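Local coordinates for protein escrt-iii (PDB 2XVC) that probably acts in archaeal cell division as an ESCRT-III protein, its winged-helix domain binding a CdvA peptide that recruits it to membranes, at residues I10-L16 against L45-L49. Numbering follows the deposited sequence.
Sequences ITERELL and LLEAL
The helical segments 12-16 and 45-49 cross almost at a right angle, at -88°, with their axes 9.8 Å apart at closest approach, and no hydrogen bond joins them. They belong to helices 12-21 and 39-51 of a small winged-helix domain; residues 10-11 lead into the former. Ile10 and Thr11 are extended; helical backbone runs from Glu12. Thr11 is the N-cap of a capping box: Glu14 N donates to Thr11 OG1 (3.1 Å) and Thr11 N to Glu14 OE1 (2.8 Å). The CA-to-CB bond of Thr11 points away from residues 45-49, and Glu14 makes no contact with them. The CA atoms of Glu12 and Leu45 come closest, at 5.7 Å. Leu45 and Leu49, both m,t rotamers, point across the interface. Ile10 CG1 meets Leu45 CD1 at 3.6 Å. Leu15, a t,p rotamer, sets CD2 3.7 Å from Leu45 CB and 4.0 Å from Leu46 CD2. Leu16 CB lies 4.2 Å from Leu49 CD1. Phe31 and Ile55 extend this hydrophobic core, and Leu16 and Leu46 also pack on the bound CdvA peptide. Glu12 borders the core: its OE1 forms a salt bridge with Lys52, CG lies 3.7 Å from Leu45 CD2, and OE2 rests 3.4 Å from Ala48 CB.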
loop_
_atom_site.group_PDB
_atom_site.type_symbol
_atom_site.label_atom_id
_atom_site.label_comp_id
_atom_site.label_asym_id
_atom_site.label_seq_id
_atom_site.Cartn_x
_atom_site.Cartn_y
_atom_site.Cartn_z
ATOM N N ILE A 10 -0.786 8.626 5.966
ATOM C CA ILE A 10 -1.116 7.438 6.744
ATOM C C ILE A 10 0.165 6.730 7.186
ATOM O O ILE A 10 1.241 6.992 6.650
ATOM C CB ILE A 10 -2.054 6.467 5.973
ATOM C CG1 ILE A 10 -1.441 6.059 4.628
ATOM C CG2 ILE A 10 -3.465 7.077 5.807
ATOM C CD1 ILE A 10 -2.110 4.847 4.001
ATOM N N THR A 11 0.041 5.843 8.170
ATOM C CA THR A 11 1.177 5.065 8.662
ATOM C C THR A 11 1.317 3.755 7.883
ATOM O O THR A 11 0.366 3.300 7.234
ATOM C CB THR A 11 1.012 4.720 10.152
ATOM O OG1 THR A 11 -0.135 3.880 10.315
ATOM C CG2 THR A 11 0.843 5.994 11.002
ATOM N N GLU A 12 2.498 3.146 7.969
ATOM C CA GLU A 12 2.749 1.839 7.369
ATOM C C GLU A 12 1.768 0.790 7.878
ATOM O O GLU A 12 1.298 -0.053 7.109
ATOM C CB GLU A 12 4.181 1.388 7.655
ATOM C CG GLU A 12 5.240 2.274 7.026
ATOM C CD GLU A 12 6.654 1.895 7.437
ATOM O OE1 GLU A 12 6.872 0.733 7.848
ATOM O OE2 GLU A 12 7.550 2.767 7.336
ATOM N N ARG A 13 1.465 0.861 9.176
ATOM C CA ARG A 13 0.543 -0.056 9.842
ATOM C C ARG A 13 -0.866 0.063 9.266
ATOM O O ARG A 13 -1.528 -0.948 9.022
ATOM C CB ARG A 13 0.530 0.203 11.360
ATOM C CG ARG A 13 -0.261 -0.820 12.176
ATOM C CD ARG A 13 0.517 -2.125 12.322
ATOM N NE ARG A 13 -0.360 -3.296 12.284
ATOM C CZ ARG A 13 0.059 -4.547 12.094
ATOM N NH1 ARG A 13 1.351 -4.810 11.923
ATOM N NH2 ARG A 13 -0.818 -5.545 12.073
ATOM N N GLU A 14 -1.311 1.302 9.053
ATOM C CA GLU A 14 -2.605 1.565 8.426
ATOM C C GLU A 14 -2.679 0.977 7.018
ATOM O O GLU A 14 -3.661 0.321 6.667
ATOM C CB GLU A 14 -2.904 3.066 8.397
ATOM C CG GLU A 14 -3.418 3.603 9.727
ATOM C CD GLU A 14 -3.506 5.119 9.761
ATOM O OE1 GLU A 14 -2.529 5.798 9.366
ATOM O OE2 GLU A 14 -4.561 5.631 10.187
ATOM N N LEU A 15 -1.633 1.191 6.223
ATOM C CA LEU A 15 -1.614 0.637 4.872
ATOM C C LEU A 15 -1.642 -0.892 4.895
ATOM O O LEU A 15 -2.401 -1.509 4.143
ATOM C CB LEU A 15 -0.430 1.161 4.054
ATOM C CG LEU A 15 -0.410 0.690 2.592
ATOM C CD1 LEU A 15 -1.677 1.113 1.863
ATOM C CD2 LEU A 15 0.822 1.195 1.867
ATOM N N LEU A 16 -0.837 -1.493 5.776
ATOM C CA LEU A 16 -0.771 -2.951 5.889
ATOM C C LEU A 16 -2.107 -3.525 6.336
ATOM O O LEU A 16 -2.562 -4.525 5.793
ATOM C CB LEU A 16 0.350 -3.384 6.846
ATOM C CG LEU A 16 0.568 -4.892 7.033
ATOM C CD1 LEU A 16 0.959 -5.559 5.725
ATOM C CD2 LEU A 16 1.624 -5.161 8.096
ATOM N N LEU A 45 5.434 4.080 1.176
ATOM C CA LEU A 45 5.002 3.205 2.276
ATOM C C LEU A 45 5.096 1.720 1.919
ATOM O O LEU A 45 5.467 0.900 2.763
ATOM C CB LEU A 45 3.583 3.553 2.747
ATOM C CG LEU A 45 3.352 4.918 3.406
ATOM C CD1 LEU A 45 1.874 5.252 3.445
ATOM C CD2 LEU A 45 3.967 4.988 4.806
ATOM N N LEU A 46 4.763 1.377 0.674
ATOM C CA LEU A 46 4.872 -0.006 0.206
ATOM C C LEU A 46 6.312 -0.485 0.211
ATOM O O LEU A 46 6.583 -1.627 0.578
ATOM C CB LEU A 46 4.301 -0.168 -1.204
ATOM C CG LEU A 46 2.788 -0.247 -1.398
ATOM C CD1 LEU A 46 2.489 -0.188 -2.886
ATOM C CD2 LEU A 46 2.210 -1.513 -0.774
ATOM N N GLU A 47 7.228 0.389 -0.212
ATOM C CA GLU A 47 8.654 0.065 -0.235
ATOM C C GLU A 47 9.197 -0.222 1.158
ATOM O O GLU A 47 9.969 -1.161 1.335
ATOM C CB GLU A 47 9.473 1.169 -0.913
ATOM C CG GLU A 47 9.216 1.317 -2.417
ATOM C CD GLU A 47 9.516 0.053 -3.226
ATOM O OE1 GLU A 47 10.243 -0.844 -2.742
ATOM O OE2 GLU A 47 9.020 -0.039 -4.367
ATOM N N ALA A 48 8.779 0.574 2.140
ATOM C CA ALA A 48 9.187 0.369 3.531
ATOM C C ALA A 48 8.645 -0.948 4.095
ATOM O O ALA A 48 9.357 -1.650 4.816
ATOM C CB ALA A 48 8.767 1.548 4.399
ATOM N N LEU A 49 7.398 -1.280 3.754
ATOM C CA LEU A 49 6.803 -2.570 4.118
ATOM C C LEU A 49 7.538 -3.740 3.462
ATOM O O LEU A 49 7.795 -4.756 4.108
ATOM C CB LEU A 49 5.314 -2.614 3.748
ATOM C CG LEU A 49 4.347 -1.771 4.585
ATOM C CD1 LEU A 49 2.946 -1.796 3.981
ATOM C CD2 LEU A 49 4.321 -2.244 6.040
#